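Local coordinates for nitrogenase molybdenum-iron protein alpha chain (Clostridium pasteurianum, PDB 4WES) that forms, with the beta chain, the molybdenum-iron component of nitrogenase, which reduces dinitrogen to ammonium at an iron-sulfur-molybdenum cluster, at residues Met444-His447 and Asp448-Val451; Lys12-Pro15 and Lys16-Lys19; Ile507-Pro510 and Ala511-Met514; Leu327-Phe330 and Lys331-Leu334. All coordinates share one frame; numbering follows the deposited sequence. Where two conformers were deposited one is given.

From the N terminus, interaction 2 comes first, at the start of helix 15-22. Interaction 4 follows in the last turns of helix 306-334, then interaction 1 at the start of helix 446-456, then interaction 3 just after helix 492-507. Each contact is local, so each closes only a turn or two of chain, and the four stand in series without nesting or crossing. Two pairs touch. Interactions 1 and 2 meet through Tyr13, whose OH lies 2.9 Å from Asn445 ND2, so the N-terminal arm is tied to helix 446-456. Interactions 3 and 4 meet where Tyr508 OH approaches Lys333 O at 2.6 Å, tying two helix ends together. The centres of interactions 2 and 4 lie about 43 Å apart.

Interaction 1: residues Met444-His447 and Asp448-Val451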
loop_
_atom_site.group_PDB
_atom_site.type_symbol
_atom_site.label_atom_id
_atom_site.label_comp_id
_atom_site.label_asym_id
_atom_site.label_seq_id
_atom_site.Cartn_x
_atom_site.Cartn_y
_atom_site.Cartn_z
ATOM N N MET A 444 33.879 4.969 -22.057
ATOM C CA MET A 444 33.008 6.123 -22.334
ATOM C C MET A 444 32.606 6.805 -21.060
ATOM O O MET A 444 32.085 6.158 -20.133
ATOM C CB MET A 444 31.743 5.636 -23.048
ATOM C CG MET A 444 30.861 6.786 -23.491
ATOM S SD MET A 444 29.229 6.267 -24.094
ATOM C CE MET A 444 28.465 5.740 -22.595
ATOM N N ASN A 445 32.810 8.119 -21.013
ATOM C CA ASN A 445 32.455 8.904 -19.834
ATOM C C ASN A 445 31.214 9.741 -20.087
ATOM O O ASN A 445 30.665 9.750 -21.177
ATOM C CB ASN A 445 33.655 9.714 -19.368
ATOM C CG ASN A 445 34.128 10.679 -20.413
ATOM O OD1 ASN A 445 33.345 11.482 -20.947
ATOM N ND2 ASN A 445 35.425 10.645 -20.721
ATOM N N HIS A 446 30.783 10.465 -19.065
ATOM C CA HIS A 446 29.557 11.249 -19.164
ATOM C C HIS A 446 29.636 12.275 -20.283
ATOM O O HIS A 446 28.703 12.419 -21.053
ATOM C CB HIS A 446 29.272 11.928 -17.815
ATOM C CG HIS A 446 28.080 12.802 -17.850
ATOM N ND1 HIS A 446 26.805 12.317 -18.034
ATOM C CD2 HIS A 446 27.975 14.149 -17.808
ATOM C CE1 HIS A 446 25.972 13.334 -18.105
ATOM N NE2 HIS A 446 26.649 14.443 -17.932
ATOM N N HIS A 447 30.757 12.997 -20.360
ATOM C CA HIS A 447 30.950 13.949 -21.437
ATOM C C HIS A 447 30.780 13.303 -22.800
ATOM O O HIS A 447 30.056 13.821 -23.672
ATOM C CB HIS A 447 32.363 14.581 -21.338
ATOM C CG HIS A 447 32.773 15.269 -22.586
ATOM N ND1 HIS A 447 32.317 16.533 -22.919
ATOM C CD2 HIS A 447 33.505 14.836 -23.646
ATOM C CE1 HIS A 447 32.758 16.841 -24.121
ATOM N NE2 HIS A 447 33.489 15.843 -24.585
ATOM N N ASP A 448 31.460 12.178 -23.018
ATOM C CA ASP A 448 31.414 11.524 -24.305
ATOM C C ASP A 448 29.962 11.135 -24.637
ATOM O O ASP A 448 29.480 11.303 -25.763
ATOM C CB ASP A 448 32.235 10.232 -24.279
ATOM C CG ASP A 448 33.686 10.395 -23.966
ATOM O OD1 ASP A 448 34.260 11.484 -24.231
ATOM O OD2 ASP A 448 34.223 9.387 -23.434
ATOM N N MET A 449 29.288 10.576 -23.642
ATOM C CA MET A 449 27.928 10.092 -23.853
ATOM C C MET A 449 26.982 11.244 -24.260
ATOM O O MET A 449 26.125 11.077 -25.144
ATOM C CB MET A 449 27.424 9.388 -22.602
ATOM C CG MET A 449 26.098 8.703 -22.840
ATOM S SD MET A 449 25.380 7.943 -21.366
ATOM C CE MET A 449 24.817 9.407 -20.504
ATOM N N GLU A 450 27.140 12.389 -23.599
ATOM C CA GLU A 450 26.278 13.508 -23.922
ATOM C C GLU A 450 26.485 14.015 -25.341
ATOM O O GLU A 450 25.540 14.371 -26.003
ATOM C CB GLU A 450 26.469 14.618 -22.929
ATOM C CG GLU A 450 25.778 14.322 -21.578
ATOM C CD GLU A 450 25.361 15.604 -20.893
ATOM O OE1 GLU A 450 24.119 15.784 -20.667
ATOM O OE2 GLU A 450 26.287 16.443 -20.633
ATOM N N VAL A 451 27.730 14.017 -25.818
ATOM C CA VAL A 451 27.996 14.416 -27.200
ATOM C C VAL A 451 27.328 13.431 -28.170
ATOM O O VAL A 451 26.670 13.832 -29.128
ATOM C CB VAL A 451 29.495 14.567 -27.499
ATOM C CG1 VAL A 451 29.709 14.894 -28.948
ATOM C CG2 VAL A 451 30.099 15.657 -26.629
#
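Asn445 and Asp448 form a capping box at the start of helix 446-456. The Asp448 side chain shows how it is built. Its CB packs against Met444 CG at 3.8 Å. Its CG lies against the Asn445 amide, whose plane is turned 33° from the carboxylate. OD2 accepts from Asn445 N at 3.1 Å in a nearly straight bond, the donor coming from above the carboxylate plane. OD2 also forms a salt bridge with Arg21, and OD1 makes a weak hydrogen bond with Tyr13 OH. In return, Asn445 OD1 accepts from Asp448 N at 2.9 Å. With CG between the backbone N and the carbonyl carbon (chi1 61°), Asn445 turns this oxygen back over the first turn.

Backbone bonds continue the helix, the first from Met449 N to Asn445 O. Beyond the cap, Glu450 CG sits over one face of the His446 ring, 4.0 Å from its centroid. His447 donates from NE2 to Ile9 O, and its backbone N donates to Tyr95 OH of the beta chain. Met444 and Met449 pack near Phe461 of strand 460-462, with Met444 CE 3.8 Å from Met449 CB.

Interaction 2: residues Lys12-Pro15 and Lys16-Lys19; sequences KYIP and KTKK
Ile14 O accepts from Lys18 N at 2.8 Å, the shortest hydrogen bond of this turn. Ile14 is the N-cap residue of helix 15-22. Pro15 opens the helix, and its O accepts from Lys19 N at 3.0 Å. Proline suits this first position, where a backbone N-H would have no carbonyl of an earlier turn to bond.

Thr17 carries the side-chain packing. Its CG2 points at the Tyr13 ring and comes within 3.4 Å of Tyr13 CD1. The two side chains cross at about a right angle. This methyl is anti to the backbone N of Thr17, while OG1 stands beside that N (chi1 -53°). One branch therefore meets the ring, and the other meets Ile14, with OG1 3.4 Å from Ile14 CG1. Tyr13 CB rests on the backbone of Lys18, 3.6 Å from Lys18 N.

The polar ends look elsewhere. Thr17 OG1 is hydrogen-bonded to Asn90 of the beta chain. Tyr13 OH bonds to Asn445 and to Arg21 of helix 15-22. Backbone bonds thus close the turn and side-chain packing fills it, while the hydroxyls join it to the beta chain and to the start of helix 446-456.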
loop_
_atom_site.group_PDB
_atom_site.type_symbol
_atom_site.label_atom_id
_atom_site.label_comp_id
_atom_site.label_asym_id
_atom_site.label_seq_id
_atom_site.Cartn_x
_atom_site.Cartn_y
_atom_site.Cartn_z
ATOM N N LYS A 12 36.204 19.239 -26.165
ATOM C CA LYS A 12 36.167 19.946 -24.874
ATOM C C LYS A 12 37.267 19.505 -23.892
ATOM O O LYS A 12 37.548 20.204 -22.886
ATOM C CB LYS A 12 34.785 19.768 -24.226
ATOM C CG LYS A 12 34.479 20.725 -23.093
ATOM C CD LYS A 12 33.048 20.526 -22.616
ATOM C CE LYS A 12 32.628 21.513 -21.537
ATOM N NZ LYS A 12 31.266 21.175 -21.006
ATOM N N TYR A 13 37.896 18.368 -24.176
ATOM C CA TYR A 13 38.947 17.888 -23.294
ATOM C C TYR A 13 40.135 18.848 -23.260
ATOM O O TYR A 13 40.516 19.412 -24.301
ATOM C CB TYR A 13 39.456 16.561 -23.797
ATOM C CG TYR A 13 38.565 15.343 -23.635
ATOM C CD1 TYR A 13 38.110 14.931 -22.384
ATOM C CD2 TYR A 13 38.341 14.491 -24.698
ATOM C CE1 TYR A 13 37.362 13.777 -22.235
ATOM C CE2 TYR A 13 37.607 13.331 -24.558
ATOM C CZ TYR A 13 37.111 12.993 -23.322
ATOM O OH TYR A 13 36.483 11.787 -23.143
ATOM N N ILE A 14 40.731 19.016 -22.091
ATOM C CA ILE A 14 41.990 19.775 -22.003
ATOM C C ILE A 14 43.077 19.002 -22.756
ATOM O O ILE A 14 42.915 17.807 -22.993
ATOM C CB ILE A 14 42.387 20.034 -20.533
ATOM C CG1 ILE A 14 42.712 18.718 -19.812
ATOM C CG2 ILE A 14 41.330 20.851 -19.823
ATOM C CD1 ILE A 14 43.060 18.929 -18.346
ATOM N N PRO A 15 44.166 19.676 -23.146
ATOM C CA PRO A 15 45.093 19.008 -24.071
ATOM C C PRO A 15 45.634 17.649 -23.610
ATOM O O PRO A 15 45.666 16.708 -24.409
ATOM C CB PRO A 15 46.220 20.039 -24.251
ATOM C CG PRO A 15 45.498 21.330 -24.081
ATOM C CD PRO A 15 44.464 21.115 -23.030
ATOM N N LYS A 16 46.014 17.528 -22.333
ATOM C CA LYS A 16 46.568 16.261 -21.834
ATOM C C LYS A 16 45.533 15.145 -21.978
ATOM O O LYS A 16 45.825 14.016 -22.401
ATOM C CB LYS A 16 47.052 16.422 -20.382
ATOM C CG LYS A 16 47.719 15.203 -19.755
ATOM C CD LYS A 16 48.245 15.517 -18.345
ATOM C CE LYS A 16 48.747 14.269 -17.626
ATOM N NZ LYS A 16 49.492 14.612 -16.381
ATOM N N THR A 17 44.313 15.447 -21.558
ATOM C CA THR A 17 43.234 14.466 -21.598
ATOM C C THR A 17 42.812 14.137 -23.036
ATOM O O THR A 17 42.518 12.977 -23.331
ATOM C CB THR A 17 42.049 15.001 -20.791
ATOM O OG1 THR A 17 42.531 15.355 -19.489
ATOM C CG2 THR A 17 40.929 13.958 -20.675
ATOM N N LYS A 18 42.778 15.140 -23.900
ATOM C CA LYS A 18 42.445 14.942 -25.284
ATOM C C LYS A 18 43.403 13.944 -25.911
ATOM O O LYS A 18 42.991 13.011 -26.600
ATOM C CB LYS A 18 42.456 16.284 -26.032
ATOM C CG LYS A 18 41.826 16.248 -27.396
ATOM C CD LYS A 18 41.920 17.596 -28.107
ATOM C CE LYS A 18 41.021 17.648 -29.321
ATOM N NZ LYS A 18 41.150 18.940 -30.068
ATOM N N LYS A 19 44.688 14.141 -25.673
ATOM C CA LYS A 19 45.710 13.288 -26.235
ATOM C C LYS A 19 45.530 11.847 -25.802
ATOM O O LYS A 19 45.616 10.943 -26.625
ATOM C CB LYS A 19 47.096 13.798 -25.829
ATOM C CG LYS A 19 48.284 13.059 -26.414
ATOM C CD LYS A 19 49.604 13.700 -25.980
ATOM C CE LYS A 19 50.810 12.805 -26.275
ATOM N NZ LYS A 19 52.115 13.500 -26.056
#

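Interaction 3: residues Ile507-Pro510 and Ala511-Met514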
loop_
_atom_site.group_PDB
_atom_site.type_symbol
_atom_site.label_atom_id
_atom_site.label_comp_id
_atom_site.label_asym_id
_atom_site.label_seq_id
_atom_site.Cartn_x
_atom_site.Cartn_y
_atom_site.Cartn_z
ATOM N N ILE A 507 9.885 1.487 -25.823
ATOM C CA ILE A 507 9.819 2.465 -26.878
ATOM C C ILE A 507 8.445 3.104 -26.955
ATOM O O ILE A 507 8.347 4.305 -27.199
ATOM C CB ILE A 507 10.177 1.814 -28.239
ATOM C CG1 ILE A 507 11.660 1.442 -28.326
ATOM C CG2 ILE A 507 9.773 2.684 -29.425
ATOM C CD1 ILE A 507 12.641 2.599 -28.397
ATOM N N TYR A 508 7.410 2.311 -26.753
ATOM C CA TYR A 508 6.017 2.742 -26.966
ATOM C C TYR A 508 5.322 3.212 -25.690
ATOM O O TYR A 508 4.120 3.493 -25.706
ATOM C CB TYR A 508 5.243 1.638 -27.718
ATOM C CG TYR A 508 5.723 1.520 -29.138
ATOM C CD1 TYR A 508 5.158 2.256 -30.138
ATOM C CD2 TYR A 508 6.741 0.664 -29.494
ATOM C CE1 TYR A 508 5.589 2.166 -31.438
ATOM C CE2 TYR A 508 7.203 0.587 -30.779
ATOM C CZ TYR A 508 6.625 1.337 -31.768
ATOM O OH TYR A 508 7.058 1.264 -33.076
ATOM N N THR A 509 6.080 3.385 -24.610
ATOM C CA THR A 509 5.522 3.998 -23.391
ATOM C C THR A 509 4.985 5.396 -23.719
ATOM O O THR A 509 5.710 6.246 -24.220
ATOM C CB THR A 509 6.630 4.065 -22.330
ATOM O OG1 THR A 509 6.929 2.730 -21.881
ATOM C CG2 THR A 509 6.231 4.874 -21.124
ATOM N N PRO A 510 3.704 5.674 -23.418
ATOM C CA PRO A 510 3.129 6.960 -23.866
ATOM C C PRO A 510 3.791 8.185 -23.290
ATOM O O PRO A 510 3.784 9.236 -23.949
ATOM C CB PRO A 510 1.665 6.830 -23.472
ATOM C CG PRO A 510 1.395 5.356 -23.534
ATOM C CD PRO A 510 2.657 4.741 -22.982
ATOM N N ALA A 511 4.304 8.106 -22.062
ATOM C CA ALA A 511 4.794 9.314 -21.394
ATOM C C ALA A 511 5.936 10.001 -22.130
ATOM O O ALA A 511 6.170 11.189 -21.913
ATOM C CB ALA A 511 5.192 9.010 -19.957
ATOM N N TRP A 512 6.665 9.269 -22.993
ATOM C CA TRP A 512 7.721 9.916 -23.734
ATOM C C TRP A 512 7.212 11.120 -24.537
ATOM O O TRP A 512 7.991 12.047 -24.779
ATOM C CB TRP A 512 8.415 8.947 -24.697
ATOM C CG TRP A 512 9.183 7.821 -24.067
ATOM C CD1 TRP A 512 8.931 6.505 -24.188
ATOM C CD2 TRP A 512 10.325 7.934 -23.205
ATOM N NE1 TRP A 512 9.853 5.779 -23.491
ATOM C CE2 TRP A 512 10.733 6.627 -22.880
ATOM C CE3 TRP A 512 11.087 9.011 -22.738
ATOM C CZ2 TRP A 512 11.834 6.369 -22.075
ATOM C CZ3 TRP A 512 12.190 8.746 -21.925
ATOM C CH2 TRP A 512 12.554 7.416 -21.613
ATOM N N LYS A 513 5.962 11.084 -24.955
ATOM C CA LYS A 513 5.382 12.126 -25.799
ATOM C C LYS A 513 4.674 13.183 -24.976
ATOM O O LYS A 513 4.075 14.102 -25.556
ATOM C CB LYS A 513 4.411 11.534 -26.805
ATOM C CG LYS A 513 5.080 10.573 -27.781
ATOM C CD LYS A 513 4.084 10.021 -28.802
ATOM C CE LYS A 513 4.752 9.186 -29.888
ATOM N NZ LYS A 513 3.788 8.822 -30.976
ATOM N N MET A 514 4.713 13.084 -23.652
ATOM C CA MET A 514 3.986 13.973 -22.756
ATOM C C MET A 514 4.913 14.884 -21.967
ATOM O O MET A 514 4.455 15.618 -21.091
ATOM C CB MET A 514 3.149 13.176 -21.779
ATOM C CG MET A 514 2.109 12.301 -22.421
ATOM S SD MET A 514 1.373 11.222 -21.185
ATOM C CE MET A 514 0.525 10.115 -22.258
#
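Pro510 O accepts from Lys513 N at 3.0 Å, one of three i to i+3 bonds in a short 3-10 turn after helix 492-507. This is the spacing that defines a 3-10 helix. The next one follows in step, from Met514 N to Ala511 O, also at 3.0 Å. The preceding one, from Trp512 N to Thr509 O, is weak at 3.4 Å.

Trp512 folds back toward the end of the helix. Its CG lies beside its own backbone N (chi1 -66°), and this brings the five-membered part of the indole beside Thr509. The ring carbon Trp512 CD1 is 3.2 Å from Thr509 O, the nearest approach of the indole to the preceding segment. Trp512 NE1 is 3.8 Å from Thr509 CB and donates to Gly506 O, one of the last carbonyls of the helix. Thr509 OG1 is hydrogen-bonded to Asn505 O nearby. Two side chains from the turn thus serve carbonyls at the helix end.

Further out, the contact meets the beta chain. Ala511 and Trp512 both pack on Ile304 of that chain, and Met514 O accepts from its Arg296. Within the turn, the Met514 side chain runs back alongside the proline. Its CG lies 3.8 Å from Pro510 O, and its extended chain places CE 3.7 Å from Pro510 CB.

Interaction 4: residues Leu327-Phe330 and Lys331-Leu334; sequences LDYF and KEKL
Residues 327-334 form the last two turns of helix 306-334, joined by successive i to i+4 backbone bonds. Lys331 N donates to Leu327 O at 3.2 Å. Glu332 N donates to Asp328 O and Lys333 N to Tyr329 O, both at 2.9 Å. The last bond, from Leu334 N to Phe330 O, is weak, because its N-H...O angle has fallen to 127°. Leu334 also has the least helical phi of the eight residues (-117°), as fits a helix that is ending.

Tyr329 and Lys333, one turn apart, make the main side-chain contact. Lys333 was modelled in two conformers, so the contact is described for one of them and is less certain for that reason. In this conformer Lys333 bends at chi2 (-63°), which lays its chain across the tyrosine. Its CG sits over one face of the ring, 3.9 Å from the centroid and displaced toward the rim, a CH-pi contact. Farther along, Lys333 CE comes to 3.3 Å from Tyr329 CE1. The aliphatic part of the lysine therefore does the touching. On another side of the helix, Leu334 CB lies close to Phe330 O at 3.2 Å.

The buried side faces helix 492-507. Leu327 packs on Val496, Tyr329 on Val504, and Leu334 on Leu503 and Ile507. Phe330 meets the His501 ring edge-to-face and also contacts Phe358, which lies just before strand 361-367. Past the helix end, the chain enters strand 338-343 of the mixed sheet.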
loop_
_atom_site.group_PDB
_atom_site.type_symbol
_atom_site.label_atom_id
_atom_site.label_comp_id
_atom_site.label_asym_id
_atom_site.label_seq_id
_atom_site.Cartn_x
_atom_site.Cartn_y
_atom_site.Cartn_z
ATOM N N LEU A 327 8.903 -12.736 -32.918
ATOM C CA LEU A 327 10.033 -12.180 -33.644
ATOM C C LEU A 327 9.557 -11.233 -34.720
ATOM O O LEU A 327 10.162 -10.161 -34.948
ATOM C CB LEU A 327 10.887 -13.276 -34.272
ATOM C CG LEU A 327 11.432 -14.336 -33.304
ATOM C CD1 LEU A 327 12.289 -15.334 -34.064
ATOM C CD2 LEU A 327 12.210 -13.699 -32.194
ATOM N N ASP A 328 8.517 -11.606 -35.441
ATOM C CA ASP A 328 7.960 -10.745 -36.519
ATOM C C ASP A 328 7.466 -9.426 -35.950
ATOM O O ASP A 328 7.659 -8.358 -36.550
ATOM C CB ASP A 328 6.810 -11.452 -37.227
ATOM C CG ASP A 328 7.224 -12.650 -38.056
ATOM O OD1 ASP A 328 6.312 -13.448 -38.388
ATOM O OD2 ASP A 328 8.434 -12.855 -38.325
ATOM N N TYR A 329 6.814 -9.480 -34.796
ATOM C CA TYR A 329 6.303 -8.297 -34.115
ATOM C C TYR A 329 7.437 -7.375 -33.697
ATOM O O TYR A 329 7.339 -6.164 -33.892
ATOM C CB TYR A 329 5.484 -8.735 -32.909
ATOM C CG TYR A 329 4.934 -7.638 -32.025
ATOM C CD1 TYR A 329 3.854 -6.888 -32.442
ATOM C CD2 TYR A 329 5.427 -7.419 -30.763
ATOM C CE1 TYR A 329 3.309 -5.919 -31.653
ATOM C CE2 TYR A 329 4.886 -6.424 -29.956
ATOM C CZ TYR A 329 3.817 -5.686 -30.411
ATOM O OH TYR A 329 3.257 -4.690 -29.632
ATOM N N PHE A 330 8.511 -7.928 -33.142
ATOM C CA PHE A 330 9.620 -7.074 -32.733
ATOM C C PHE A 330 10.165 -6.308 -33.933
ATOM O O PHE A 330 10.465 -5.098 -33.843
ATOM C CB PHE A 330 10.725 -7.889 -32.084
ATOM C CG PHE A 330 10.278 -8.707 -30.894
ATOM C CD1 PHE A 330 9.253 -8.309 -30.079
ATOM C CD2 PHE A 330 10.891 -9.945 -30.643
ATOM C CE1 PHE A 330 8.850 -9.094 -29.013
ATOM C CE2 PHE A 330 10.493 -10.733 -29.591
ATOM C CZ PHE A 330 9.473 -10.310 -28.774
ATOM N N LYS A 331 10.377 -7.016 -35.040
ATOM C CA LYS A 331 10.893 -6.365 -36.245
ATOM C C LYS A 331 9.907 -5.290 -36.748
ATOM O O LYS A 331 10.322 -4.178 -37.107
ATOM C CB LYS A 331 11.228 -7.389 -37.317
ATOM C CG LYS A 331 11.864 -6.762 -38.552
ATOM C CD LYS A 331 12.429 -7.794 -39.490
ATOM C CE LYS A 331 13.106 -7.158 -40.689
ATOM N NZ LYS A 331 13.418 -8.206 -41.686
ATOM N N GLU A 332 8.617 -5.604 -36.780
ATOM C CA GLU A 332 7.619 -4.630 -37.203
ATOM C C GLU A 332 7.709 -3.350 -36.355
ATOM O O GLU A 332 7.633 -2.230 -36.871
ATOM C CB GLU A 332 6.206 -5.221 -37.133
ATOM C CG GLU A 332 5.141 -4.312 -37.731
ATOM C CD GLU A 332 3.793 -4.375 -37.028
ATOM O OE1 GLU A 332 3.360 -5.453 -36.550
ATOM O OE2 GLU A 332 3.149 -3.312 -36.976
ATOM N N LYS A 333 7.823 -3.533 -35.051
ATOM C CA LYS A 333 7.741 -2.420 -34.128
ATOM C C LYS A 333 9.029 -1.633 -33.964
ATOM O O LYS A 333 9.003 -0.465 -33.523
ATOM C CB LYS A 333 7.261 -2.921 -32.767
ATOM C CG LYS A 333 5.832 -3.438 -32.772
ATOM C CD LYS A 333 4.814 -2.361 -33.106
ATOM C CE LYS A 333 3.397 -2.857 -32.863
ATOM N NZ LYS A 333 2.370 -1.782 -33.017
ATOM N N LEU A 334 10.176 -2.254 -34.291
ATOM C CA LEU A 334 11.469 -1.648 -34.000
ATOM C C LEU A 334 12.306 -1.337 -35.219
ATOM O O LEU A 334 13.273 -0.581 -35.107
ATOM C CB LEU A 334 12.278 -2.526 -33.041
ATOM C CG LEU A 334 11.620 -2.789 -31.704
ATOM C CD1 LEU A 334 12.406 -3.891 -30.994
ATOM C CD2 LEU A 334 11.529 -1.523 -30.877
#